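Local coordinates for venom allergen-like (VAL) 4 protein (Schistosoma mansoni, PDB 4P27), which binds lipids as a member of the SCP/TAPS (CAP) superfamily, although it lacks the prototypical CAP motifs, at residues A[113-124]-A[139-150]. Residues are numbered along the deposited sequence; the frame is centred on the assembly and turned at random.
Sequences KQMVWNTTEEIG and NYAPGDSEDRPY. With NAG (2-acetamido-2-deoxy-beta-D-glucopyranose), chain B.
The carbonyl oxygen of A141 is gripped by two backbone amides, E121 N at 2.9 Å and E122 N at 3.0 Å, the mark of a classic beta bulge in the antiparallel hairpin of strands 122-130 and 133-141, part of the central sheet of this CAP fold. Beyond the bulge the ladder continues through I123 and Y140, a non-hydrogen-bonded pair, to the paired amides and carbonyls of G124 and N139. On the face carrying I123 and Y140, the Y140 ring has Q114 CG over it, 3.5 Å from the centroid, with the amide of Q114 turned almost parallel to the ring. CG of Q114 lies anti to the backbone N (chi1 178°) and the chain bends at chi2, which brings OE1 back to D144 N for a rather bent hydrogen bond (136° at H). The Y140 hydroxyl is hydrogen-bonded to H15 NE2 of helix 6-22. After the cis peptide before P142, the P142 carbonyl accepts a hydrogen bond from T120 OG1, and the chain then wraps the W117 indole: D144 CB presses on one face, 3.5 Å from the six-membered ring centroid, P149 O lies over the opposite face near the rim, and D147 O meets the edge. K113 NZ donates to the same D147 O at 2.8 Å, from above the carbonyl plane, with N103 OD1 as a further partner. P149 O also accepts a hydrogen bond from the backbone N of N118 at 2.7 Å; N118 is the N-glycosylated asparagine, and its ND2 is bonded covalently to C1 of the sugar.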
loop_
_atom_site.group_PDB
_atom_site.type_symbol
_atom_site.label_atom_id
_atom_site.label_comp_id
_atom_site.label_asym_id
_atom_site.label_seq_id
_atom_site.Cartn_x
_atom_site.Cartn_y
_atom_site.Cartn_z
ATOM N N LYS A 113 2.105 2.038 6.355
ATOM C CA LYS A 113 3.481 1.605 6.328
ATOM C C LYS A 113 3.877 0.844 5.053
ATOM O O LYS A 113 4.963 1.047 4.529
ATOM C CB LYS A 113 3.880 0.736 7.575
ATOM C CG LYS A 113 3.861 1.478 8.918
ATOM C CD LYS A 113 4.212 0.502 10.072
ATOM C CE LYS A 113 5.708 0.198 10.093
ATOM N NZ LYS A 113 6.038 -0.635 11.331
ATOM N N GLN A 114 2.995 -0.021 4.578
ATOM C CA GLN A 114 3.232 -0.729 3.355
ATOM C C GLN A 114 3.295 0.260 2.164
ATOM O O GLN A 114 4.102 0.049 1.252
ATOM C CB GLN A 114 2.110 -1.751 3.102
ATOM C CG GLN A 114 2.302 -2.482 1.781
ATOM C CD GLN A 114 3.611 -3.357 1.790
ATOM O OE1 GLN A 114 3.582 -4.488 2.265
ATOM N NE2 GLN A 114 4.699 -2.866 1.199
ATOM N N MET A 115 2.430 1.298 2.164
ATOM C CA MET A 115 2.460 2.263 1.022
ATOM C C MET A 115 3.763 3.032 0.969
ATOM O O MET A 115 4.201 3.352 -0.093
ATOM C CB MET A 115 1.314 3.297 1.111
ATOM C CG MET A 115 -0.087 2.650 0.819
ATOM S SD MET A 115 -1.381 3.937 0.962
ATOM C CE MET A 115 -1.077 4.814 -0.489
ATOM N N VAL A 116 4.407 3.309 2.105
ATOM C CA VAL A 116 5.662 4.069 2.079
ATOM C C VAL A 116 6.908 3.191 2.322
ATOM O O VAL A 116 7.969 3.696 2.607
ATOM C CB VAL A 116 5.672 5.267 3.064
ATOM C CG1 VAL A 116 4.647 6.353 2.641
ATOM C CG2 VAL A 116 5.494 4.841 4.542
ATOM N N TRP A 117 6.764 1.900 2.052
ATOM C CA TRP A 117 7.800 0.927 2.365
ATOM C C TRP A 117 8.901 1.107 1.385
ATOM O O TRP A 117 8.711 1.024 0.142
ATOM C CB TRP A 117 7.257 -0.527 2.380
ATOM C CG TRP A 117 8.279 -1.398 3.058
ATOM C CD1 TRP A 117 9.240 -2.196 2.452
ATOM C CD2 TRP A 117 8.452 -1.531 4.470
ATOM N NE1 TRP A 117 10.037 -2.819 3.449
ATOM C CE2 TRP A 117 9.564 -2.419 4.687
ATOM C CE3 TRP A 117 7.790 -0.967 5.589
ATOM C CZ2 TRP A 117 10.019 -2.762 5.987
ATOM C CZ3 TRP A 117 8.231 -1.353 6.887
ATOM C CH2 TRP A 117 9.334 -2.232 7.035
ATOM N N ASN A 118 10.081 1.406 1.902
ATOM C CA ASN A 118 11.168 1.828 0.973
ATOM C C ASN A 118 11.709 0.742 0.024
ATOM O O ASN A 118 12.087 1.065 -1.113
ATOM C CB ASN A 118 12.323 2.479 1.752
ATOM C CG ASN A 118 13.123 1.456 2.551
ATOM O OD1 ASN A 118 12.604 0.378 2.966
ATOM N ND2 ASN A 118 14.367 1.806 2.835
ATOM N N THR A 119 11.742 -0.537 0.434
ATOM C CA THR A 119 12.293 -1.576 -0.510
ATOM C C THR A 119 11.251 -2.137 -1.475
ATOM O O THR A 119 11.577 -2.860 -2.407
ATOM C CB THR A 119 12.832 -2.820 0.218
ATOM O OG1 THR A 119 11.891 -3.251 1.187
ATOM C CG2 THR A 119 14.195 -2.475 1.024
ATOM N N THR A 120 9.970 -1.833 -1.251
ATOM C CA THR A 120 8.950 -2.308 -2.178
ATOM C C THR A 120 9.180 -1.748 -3.597
ATOM O O THR A 120 9.335 -0.542 -3.787
ATOM C CB THR A 120 7.520 -1.900 -1.663
ATOM O OG1 THR A 120 7.288 -2.504 -0.381
ATOM C CG2 THR A 120 6.476 -2.333 -2.697
ATOM N N GLU A 121 9.052 -2.607 -4.604
ATOM C CA GLU A 121 9.463 -2.292 -5.943
ATOM C C GLU A 121 8.285 -2.467 -6.892
ATOM O O GLU A 121 8.149 -1.732 -7.874
ATOM C CB GLU A 121 10.536 -3.309 -6.337
ATOM C CG GLU A 121 10.956 -3.084 -7.764
ATOM C CD GLU A 121 12.454 -3.030 -7.898
ATOM O OE1 GLU A 121 13.120 -3.639 -7.057
ATOM O OE2 GLU A 121 12.950 -2.367 -8.822
ATOM N N GLU A 122 7.531 -3.531 -6.675
ATOM C CA GLU A 122 6.451 -3.936 -7.577
ATOM C C GLU A 122 5.138 -3.768 -6.827
ATOM O O GLU A 122 5.009 -4.158 -5.633
ATOM C CB GLU A 122 6.585 -5.394 -7.991
ATOM C CG GLU A 122 8.001 -5.730 -8.357
ATOM C CD GLU A 122 8.154 -6.011 -9.800
ATOM O OE1 GLU A 122 7.525 -5.341 -10.651
ATOM O OE2 GLU A 122 8.899 -6.952 -10.061
ATOM N N ILE A 123 4.159 -3.259 -7.537
ATOM C CA ILE A 123 2.793 -3.210 -7.009
ATOM C C ILE A 123 1.822 -3.769 -8.077
ATOM O O ILE A 123 1.985 -3.521 -9.260
ATOM C CB ILE A 123 2.451 -1.785 -6.611
ATOM C CG1 ILE A 123 1.017 -1.716 -6.033
ATOM C CG2 ILE A 123 2.520 -0.879 -7.827
ATOM C CD1 ILE A 123 0.637 -0.319 -5.533
ATOM N N GLY A 124 0.815 -4.513 -7.696
ATOM C CA GLY A 124 -0.338 -4.614 -8.585
ATOM C C GLY A 124 -1.621 -4.854 -7.791
ATOM O O GLY A 124 -1.601 -5.601 -6.815
ATOM N N ASN A 139 -1.380 -5.848 -3.918
ATOM C CA ASN A 139 -0.220 -6.690 -3.625
ATOM C C ASN A 139 1.027 -5.910 -3.891
ATOM O O ASN A 139 1.080 -5.092 -4.830
ATOM C CB ASN A 139 -0.177 -7.994 -4.405
ATOM C CG ASN A 139 -1.275 -8.925 -3.994
ATOM O OD1 ASN A 139 -1.591 -8.983 -2.824
ATOM N ND2 ASN A 139 -1.906 -9.649 -4.977
ATOM N N TYR A 140 2.022 -6.139 -3.026
ATOM C CA TYR A 140 3.277 -5.395 -3.057
ATOM C C TYR A 140 4.451 -6.461 -2.947
ATOM O O TYR A 140 4.343 -7.414 -2.216
ATOM C CB TYR A 140 3.385 -4.497 -1.853
ATOM C CG TYR A 140 2.237 -3.517 -1.702
ATOM C CD1 TYR A 140 1.034 -3.898 -1.037
ATOM C CD2 TYR A 140 2.329 -2.191 -2.249
ATOM C CE1 TYR A 140 -0.032 -2.996 -0.887
ATOM C CE2 TYR A 140 1.246 -1.271 -2.080
ATOM C CZ TYR A 140 0.074 -1.706 -1.443
ATOM O OH TYR A 140 -0.985 -0.847 -1.274
ATOM N N ALA A 141 5.551 -6.241 -3.672
ATOM C CA ALA A 141 6.753 -7.125 -3.650
ATOM C C ALA A 141 7.999 -6.228 -3.580
ATOM O O ALA A 141 8.160 -5.366 -4.416
ATOM C CB ALA A 141 6.805 -7.946 -4.940
ATOM N N PRO A 142 8.900 -6.449 -2.598
ATOM C CA PRO A 142 8.722 -7.415 -1.471
ATOM C C PRO A 142 7.688 -6.815 -0.558
ATOM O O PRO A 142 7.356 -5.624 -0.697
ATOM C CB PRO A 142 10.110 -7.427 -0.723
ATOM C CG PRO A 142 10.974 -6.496 -1.466
ATOM C CD PRO A 142 10.272 -5.929 -2.721
ATOM N N GLY A 143 7.180 -7.580 0.389
ATOM C CA GLY A 143 6.278 -6.970 1.382
ATOM C C GLY A 143 7.061 -6.280 2.495
ATOM O O GLY A 143 8.267 -6.202 2.444
ATOM N N ASP A 144 6.363 -5.698 3.423
ATOM C CA ASP A 144 6.988 -5.001 4.488
ATOM C C ASP A 144 7.295 -5.909 5.697
ATOM O O ASP A 144 7.013 -7.085 5.678
ATOM C CB ASP A 144 6.157 -3.757 4.835
ATOM C CG ASP A 144 4.843 -4.028 5.430
ATOM O OD1 ASP A 144 4.474 -5.183 5.685
ATOM O OD2 ASP A 144 4.142 -2.993 5.647
ATOM N N SER A 145 7.842 -5.342 6.766
ATOM C CA SER A 145 8.090 -6.097 7.987
ATOM C C SER A 145 7.566 -5.234 9.094
ATOM O O SER A 145 6.893 -4.207 8.861
ATOM C CB SER A 145 9.603 -6.377 8.126
ATOM O OG SER A 145 10.296 -5.196 8.411
ATOM N N GLU A 146 7.875 -5.597 10.314
ATOM C CA GLU A 146 7.499 -4.803 11.459
ATOM C C GLU A 146 8.426 -3.596 11.690
ATOM O O GLU A 146 8.090 -2.787 12.463
ATOM C CB GLU A 146 7.558 -5.644 12.755
ATOM C CG GLU A 146 8.938 -6.161 13.116
ATOM C CD GLU A 146 8.891 -7.085 14.341
ATOM O OE1 GLU A 146 7.886 -7.072 15.120
ATOM O OE2 GLU A 146 9.859 -7.855 14.507
ATOM N N ASP A 147 9.552 -3.501 11.062
ATOM C CA ASP A 147 10.422 -2.254 11.123
ATOM C C ASP A 147 9.801 -0.978 10.628
ATOM O O ASP A 147 8.583 -0.951 10.206
ATOM C CB ASP A 147 11.664 -2.465 10.277
ATOM C CG ASP A 147 12.459 -3.692 10.767
ATOM O OD1 ASP A 147 12.303 -3.973 11.947
ATOM O OD2 ASP A 147 13.142 -4.402 10.017
ATOM N N ARG A 148 10.649 0.065 10.677
ATOM C CA ARG A 148 10.286 1.390 10.162
ATOM C C ARG A 148 10.284 1.288 8.632
ATOM O O ARG A 148 11.076 0.523 8.011
ATOM C CB ARG A 148 11.261 2.464 10.706
ATOM C CG ARG A 148 11.091 2.726 12.219
ATOM C CD ARG A 148 12.310 3.529 12.722
ATOM N NE ARG A 148 12.160 3.814 14.158
ATOM C CZ ARG A 148 12.602 2.933 15.070
ATOM N NH1 ARG A 148 13.224 1.840 14.676
ATOM N NH2 ARG A 148 12.449 3.137 16.321
ATOM N N PRO A 149 9.435 2.077 7.979
ATOM C CA PRO A 149 9.326 1.917 6.498
ATOM C C PRO A 149 10.482 2.384 5.640
ATOM O O PRO A 149 10.601 1.948 4.474
ATOM C CB PRO A 149 8.063 2.709 6.158
ATOM C CG PRO A 149 7.907 3.716 7.303
ATOM C CD PRO A 149 8.432 3.013 8.534
ATOM N N TYR A 150 11.314 3.283 6.174
ATOM C CA TYR A 150 12.375 3.953 5.424
ATOM C C TYR A 150 13.432 4.648 6.350
ATOM O O TYR A 150 13.227 4.815 7.557
ATOM C CB TYR A 150 11.792 4.982 4.426
ATOM C CG TYR A 150 10.876 6.049 5.074
ATOM C CD1 TYR A 150 11.408 7.139 5.757
ATOM C CD2 TYR A 150 9.483 5.939 4.960
ATOM C CE1 TYR A 150 10.557 8.097 6.372
ATOM C CE2 TYR A 150 8.633 6.886 5.526
ATOM C CZ TYR A 150 9.182 7.981 6.229
ATOM O OH TYR A 150 8.310 8.863 6.859
HETATM C C1 NAG B . 15.385 1.087 3.403
HETATM C C2 NAG B . 16.796 1.218 2.805
HETATM C C3 NAG B . 17.851 0.559 3.639
HETATM C C4 NAG B . 17.709 1.052 5.051
HETATM C C5 NAG B . 16.339 0.665 5.562
HETATM C C6 NAG B . 16.262 1.002 7.026
HETATM C C7 NAG B . 16.529 1.317 0.452
HETATM C C8 NAG B . 16.552 0.593 -0.838
HETATM N N2 NAG B . 16.909 0.647 1.500
HETATM O O3 NAG B . 19.129 0.877 3.105
HETATM O O4 NAG B . 18.697 0.464 5.841
HETATM O O5 NAG B . 15.356 1.333 4.794
HETATM O O6 NAG B . 14.974 0.774 7.544
HETATM O O7 NAG B . 16.156 2.449 0.492
HETATM O O HOH W 1 12.492 -0.237 5.950
#